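Long-range contacts in pectate lyase (Pectobacterium carotovorum, PDB 4U49), which probably cleaves polygalacturonate and methylated pectins at internal sites by a calcium-assisted eliminative reaction: residues 161-166 against 184-189; 178-183 against 200-205. All blocks are in the same frame, centred on the assembly; numbering follows the deposited sequence.

Following the chain from the N terminus, residues 161-166 come first, then 178-183, 184-189 and 200-205. Interaction 1 closes one turn of the chain when 184-189 settles beside 161-166; 178-183 lies within the loop so closed but pairs with 200-205 beyond it, so the two contacts cross. Each joins successive coils of the parallel beta-helix expected for polysaccharide lyase family 3, interaction 1 on one face and interaction 2 on another. They are also tied directly: the Cys180-Cys185 disulfide spans the bend between adjoining segments, and Asn161 N probably donates a hydrogen bond to Ser182 O.

Interaction 1 of 2, residues 161-166 against 184-189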
loop_
_atom_site.group_PDB
_atom_site.type_symbol
_atom_site.label_atom_id
_atom_site.label_comp_id
_atom_site.label_asym_id
_atom_site.label_seq_id
_atom_site.Cartn_x
_atom_site.Cartn_y
_atom_site.Cartn_z
ATOM N N ASN A 161 12.867 -9.162 9.091
ATOM C CA ASN A 161 13.980 -8.507 8.413
ATOM C C ASN A 161 14.073 -8.994 6.966
ATOM O O ASN A 161 15.149 -9.344 6.486
ATOM C CB ASN A 161 15.291 -8.768 9.163
ATOM C CG ASN A 161 16.394 -7.807 8.773
ATOM O OD1 ASN A 161 16.187 -6.596 8.706
ATOM N ND2 ASN A 161 17.579 -8.345 8.512
ATOM N N ALA A 162 12.932 -9.024 6.280
ATOM C CA ALA A 162 12.845 -9.678 4.975
ATOM C C ALA A 162 11.998 -8.904 3.967
ATOM O O ALA A 162 11.254 -7.995 4.329
ATOM C CB ALA A 162 12.296 -11.087 5.140
ATOM N N THR A 163 12.118 -9.279 2.698
ATOM C CA THR A 163 11.394 -8.613 1.624
ATOM C C THR A 163 10.564 -9.615 0.833
ATOM O O THR A 163 11.020 -10.720 0.542
ATOM C CB THR A 163 12.362 -7.878 0.671
ATOM O OG1 THR A 163 13.000 -6.809 1.375
ATOM C CG2 THR A 163 11.625 -7.310 -0.534
ATOM N N ILE A 164 9.338 -9.233 0.494
ATOM C CA ILE A 164 8.516 -10.059 -0.372
ATOM C C ILE A 164 8.039 -9.219 -1.552
ATOM O O ILE A 164 7.738 -8.034 -1.401
ATOM C CB ILE A 164 7.318 -10.674 0.395
ATOM C CG1 ILE A 164 6.623 -11.743 -0.452
ATOM C CG2 ILE A 164 6.342 -9.597 0.849
ATOM C CD1 ILE A 164 5.757 -12.680 0.355
ATOM N N LYS A 165 8.009 -9.819 -2.736
ATOM C CA LYS A 165 7.587 -9.085 -3.920
ATOM C C LYS A 165 6.736 -9.919 -4.871
ATOM O O LYS A 165 6.800 -11.149 -4.864
ATOM C CB LYS A 165 8.805 -8.526 -4.666
ATOM C CG LYS A 165 9.798 -9.569 -5.135
ATOM C CD LYS A 165 10.996 -8.911 -5.810
ATOM C CE LYS A 165 11.680 -7.930 -4.871
ATOM N NZ LYS A 165 12.895 -7.323 -5.486
ATOM N N ASN A 166 5.923 -9.224 -5.664
ATOM C CA ASN A 166 5.118 -9.834 -6.718
ATOM C C ASN A 166 4.165 -10.907 -6.192
ATOM O O ASN A 166 4.281 -12.081 -6.538
ATOM C CB ASN A 166 6.039 -10.414 -7.791
ATOM C CG ASN A 166 7.059 -9.405 -8.279
ATOM O OD1 ASN A 166 6.759 -8.218 -8.402
ATOM N ND2 ASN A 166 8.272 -9.869 -8.557
ATOM N N ASN A 184 14.002 -4.654 9.330
ATOM C CA ASN A 184 13.465 -3.856 8.238
ATOM C C ASN A 184 12.789 -4.750 7.206
ATOM O O ASN A 184 13.391 -5.706 6.718
ATOM C CB ASN A 184 14.570 -3.028 7.587
ATOM C CG ASN A 184 15.285 -2.127 8.579
ATOM O OD1 ASN A 184 14.654 -1.476 9.409
ATOM N ND2 ASN A 184 16.610 -2.095 8.501
ATOM N N CYS A 185 11.534 -4.446 6.886
ATOM C CA CYS A 185 10.787 -5.230 5.909
ATOM C C CYS A 185 10.392 -4.393 4.703
ATOM O O CYS A 185 10.116 -3.199 4.826
ATOM C CB CYS A 185 9.532 -5.832 6.541
ATOM S SG CYS A 185 9.841 -6.777 8.048
ATOM N N ARG A 186 10.362 -5.031 3.539
ATOM C CA ARG A 186 9.860 -4.395 2.330
ATOM C C ARG A 186 8.752 -5.241 1.719
ATOM O O ARG A 186 8.830 -6.471 1.697
ATOM C CB ARG A 186 10.981 -4.175 1.315
ATOM C CG ARG A 186 12.114 -3.308 1.826
ATOM C CD ARG A 186 13.191 -3.119 0.760
ATOM N NE ARG A 186 12.783 -2.188 -0.287
ATOM C CZ ARG A 186 12.894 -0.867 -0.189
ATOM N NH1 ARG A 186 13.384 -0.322 0.916
ATOM N NH2 ARG A 186 12.502 -0.091 -1.186
ATOM N N ILE A 187 7.716 -4.565 1.240
ATOM C CA ILE A 187 6.549 -5.208 0.654
ATOM C C ILE A 187 6.338 -4.605 -0.729
ATOM O O ILE A 187 5.747 -3.531 -0.870
ATOM C CB ILE A 187 5.296 -5.014 1.537
ATOM C CG1 ILE A 187 5.521 -5.643 2.917
ATOM C CG2 ILE A 187 4.065 -5.611 0.879
ATOM C CD1 ILE A 187 4.454 -5.287 3.938
ATOM N N GLU A 188 6.845 -5.291 -1.750
ATOM C CA GLU A 188 6.940 -4.700 -3.081
ATOM C C GLU A 188 5.998 -5.350 -4.086
ATOM O O GLU A 188 6.034 -6.554 -4.284
ATOM C CB GLU A 188 8.383 -4.789 -3.591
ATOM C CG GLU A 188 9.408 -4.235 -2.613
ATOM C CD GLU A 188 10.820 -4.255 -3.164
ATOM O OE1 GLU A 188 10.980 -4.406 -4.392
ATOM O OE2 GLU A 188 11.772 -4.122 -2.366
ATOM N N ASN A 189 5.154 -4.537 -4.713
ATOM C CA ASN A 189 4.212 -5.025 -5.716
ATOM C C ASN A 189 3.347 -6.169 -5.198
ATOM O O ASN A 189 3.384 -7.287 -5.716
ATOM C CB ASN A 189 4.952 -5.467 -6.980
ATOM C CG ASN A 189 4.008 -5.756 -8.131
ATOM O OD1 ASN A 189 2.906 -5.211 -8.196
ATOM N ND2 ASN A 189 4.430 -6.629 -9.037
HETATM O O HOH W 1 14.253 -6.423 3.941
#
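Asn166 OD1 takes two hydrogen bonds, from Asn189 ND2 across the contact (2.9 Å) and with Ser40 OG of strand 34-41. The two amide planes stand 75° apart; OD1 lies near the plane of the Asn189 amide, while ND2 is tilted from the carbonyl plane of Asn166. Asn189 OD1 pairs with Ser38 OG and Asn166 ND2 with Asp136 OD1, fixing both amides in rotation. Both residues take left-handed backbone conformations at equivalent corners of successive coils, consistent with two rungs of the asparagine ladder known from parallel beta-helices. At the other end, Asn161 OD1 accepts the backbone N of Asn184 at 3.0 Å on a lone pair in its carbonyl plane, and Asn161 ND2 is held by Asp132 OD1; CG anti to the backbone N (chi1 -163°) brings the amide across. Between these ends the strands run parallel, joined by Arg186 N to Ala162 O, Ile164 N to Arg186 O, Glu188 N to Ile164 O (2.9 Å, almost straight) and Asn166 N to Glu188 O. One face carries a chain of charges. Arg186 NE meets Glu188 OE2 at 3.0 Å in the guanidinium plane, whereas Lys165 NZ reaches Glu188 OE1 in a long salt bridge of 3.7 Å. Thr163 fits among them, its OG1 3.3 Å from Arg186 CB and its CG2 3.7 Å from Glu188 OE2; a water links OG1 to Asn184 O. Ile164 and Ile187 turn to the other, buried face and pack on Leu159 of strand 157-160, where Cys185 joins them. Strand 134-136 lies beyond 161-166, touching Thr163 and Lys165, and strand 206-210 lies beyond 184-189; Met25 and Met27 of strand 24-31 cover the asparagine corner.

Interaction 2 of 2, residues 178-183 against 200-205; sequences IHCKSG and ATNLGK
Thr201 lays its CB over one face of the His179 ring, 3.8 Å from the centroid and 20° off the ring normal, a CH-pi contact displaced toward the CD2 and NE2 rim. The two side chains point the same way; CG of His179, anti to the carbonyl carbon (chi1 -78°), sets the ring beside Thr201. Beneath them the parallel strands are laced by Thr201 N to Ile178 O, Cys180 N to Thr201 O and Leu203 N to Cys180 O (2.7 Å). Beyond Leu203 the chains stay together through Lys205 N, which donates to Gly183 O at 2.7 Å in a more bent bond, and Gly204 CA comes within 3.8 Å of Ser182 CA. In an Asx turn, Asn202 OD1 accepts Gly204 N at 2.8 Å from above the carbonyl plane, and also lies 3.8 Å from Cys180 SG. Farther out, Asp176 OD2 hydrogen-bonds His179 NE2, and Thr238 OG1 takes up Asn202 ND2. Ile178 and Ala200 pack inward on Ile187, about 8 Å separating the Ala200 side chain from that of Ile195, a calcium-binding residue of this protein, though no calcium is bound to this chain. The chemistry thus divides by position: the bond to Asp176 OD2 probably restrains ring rotation, keeping the face toward Thr201 CB, while the disulfide ties Cys180 to Cys185 of the next strand and the Asx turn bends the other chain at 202-204.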
loop_
_atom_site.group_PDB
_atom_site.type_symbol
_atom_site.label_atom_id
_atom_site.label_comp_id
_atom_site.label_asym_id
_atom_site.label_seq_id
_atom_site.Cartn_x
_atom_site.Cartn_y
_atom_site.Cartn_z
ATOM N N ILE A 178 0.006 -9.106 5.553
ATOM C CA ILE A 178 1.445 -9.286 5.693
ATOM C C ILE A 178 1.970 -8.610 6.956
ATOM O O ILE A 178 1.703 -7.433 7.195
ATOM C CB ILE A 178 2.197 -8.726 4.471
ATOM C CG1 ILE A 178 1.731 -9.432 3.195
ATOM C CG2 ILE A 178 3.702 -8.875 4.655
ATOM C CD1 ILE A 178 2.340 -8.878 1.925
ATOM N N HIS A 179 2.713 -9.359 7.765
ATOM C CA HIS A 179 3.280 -8.821 8.997
ATOM C C HIS A 179 4.786 -8.624 8.892
ATOM O O HIS A 179 5.511 -9.536 8.493
ATOM C CB HIS A 179 2.974 -9.742 10.182
ATOM C CG HIS A 179 1.576 -9.621 10.701
ATOM N ND1 HIS A 179 1.249 -9.869 12.017
ATOM C CD2 HIS A 179 0.419 -9.279 10.083
ATOM C CE1 HIS A 179 -0.048 -9.684 12.188
ATOM N NE2 HIS A 179 -0.575 -9.326 11.032
ATOM N N CYS A 180 5.255 -7.427 9.236
ATOM C CA CYS A 180 6.672 -7.224 9.501
ATOM C C CYS A 180 6.906 -7.412 10.996
ATOM O O CYS A 180 6.574 -6.540 11.798
ATOM C CB CYS A 180 7.138 -5.838 9.057
ATOM S SG CYS A 180 8.901 -5.526 9.347
ATOM N N LYS A 181 7.465 -8.560 11.365
ATOM C CA LYS A 181 7.634 -8.905 12.772
ATOM C C LYS A 181 8.880 -8.266 13.384
ATOM O O LYS A 181 8.882 -7.915 14.563
ATOM C CB LYS A 181 7.690 -10.426 12.938
ATOM C CG LYS A 181 7.816 -10.885 14.377
ATOM C CD LYS A 181 7.521 -12.369 14.521
ATOM C CE LYS A 181 7.683 -12.809 15.969
ATOM N NZ LYS A 181 7.167 -14.185 16.192
ATOM N N SER A 182 9.933 -8.103 12.589
ATOM C CA SER A 182 11.181 -7.552 13.108
ATOM C C SER A 182 12.075 -6.965 12.022
ATOM O O SER A 182 11.892 -7.233 10.835
ATOM C CB SER A 182 11.954 -8.627 13.871
ATOM O OG SER A 182 12.433 -9.623 12.984
ATOM N N GLY A 183 13.052 -6.169 12.450
ATOM C CA GLY A 183 14.036 -5.594 11.552
ATOM C C GLY A 183 13.429 -4.661 10.527
ATOM O O GLY A 183 12.460 -3.958 10.808
ATOM N N ALA A 200 -1.401 -4.687 5.948
ATOM C CA ALA A 200 -0.045 -4.880 6.438
ATOM C C ALA A 200 0.088 -4.374 7.869
ATOM O O ALA A 200 -0.551 -3.395 8.253
ATOM C CB ALA A 200 0.955 -4.180 5.530
ATOM N N THR A 201 0.926 -5.048 8.648
ATOM C CA THR A 201 1.093 -4.732 10.061
ATOM C C THR A 201 2.570 -4.654 10.413
ATOM O O THR A 201 3.324 -5.583 10.133
ATOM C CB THR A 201 0.408 -5.782 10.955
ATOM O OG1 THR A 201 -0.995 -5.822 10.661
ATOM C CG2 THR A 201 0.610 -5.447 12.422
ATOM N N ASN A 202 2.985 -3.547 11.022
ATOM C CA ASN A 202 4.400 -3.334 11.317
ATOM C C ASN A 202 4.748 -3.439 12.803
ATOM O O ASN A 202 4.248 -2.671 13.627
ATOM C CB ASN A 202 4.841 -1.969 10.787
ATOM C CG ASN A 202 6.330 -1.733 10.947
ATOM O OD1 ASN A 202 7.100 -2.672 11.143
ATOM N ND2 ASN A 202 6.744 -0.474 10.847
ATOM N N LEU A 203 5.620 -4.391 13.129
ATOM C CA LEU A 203 6.165 -4.531 14.479
ATOM C C LEU A 203 7.670 -4.286 14.490
ATOM O O LEU A 203 8.296 -4.244 15.550
ATOM C CB LEU A 203 5.879 -5.923 15.049
ATOM C CG LEU A 203 4.483 -6.264 15.574
ATOM C CD1 LEU A 203 3.499 -6.494 14.434
ATOM C CD2 LEU A 203 4.558 -7.487 16.475
ATOM N N GLY A 204 8.247 -4.131 13.303
ATOM C CA GLY A 204 9.685 -4.007 13.168
ATOM C C GLY A 204 10.194 -2.582 13.258
ATOM O O GLY A 204 9.504 -1.691 13.757
ATOM N N LYS A 205 11.417 -2.377 12.787
ATOM C CA LYS A 205 12.042 -1.060 12.769
ATOM C C LYS A 205 11.444 -0.210 11.654
ATOM O O LYS A 205 10.978 0.907 11.884
ATOM C CB LYS A 205 13.555 -1.198 12.584
ATOM C CG LYS A 205 14.301 0.104 12.356
ATOM C CD LYS A 205 14.676 0.769 13.663
ATOM C CE LYS A 205 15.828 1.742 13.464
ATOM N NZ LYS A 205 15.556 2.695 12.351
#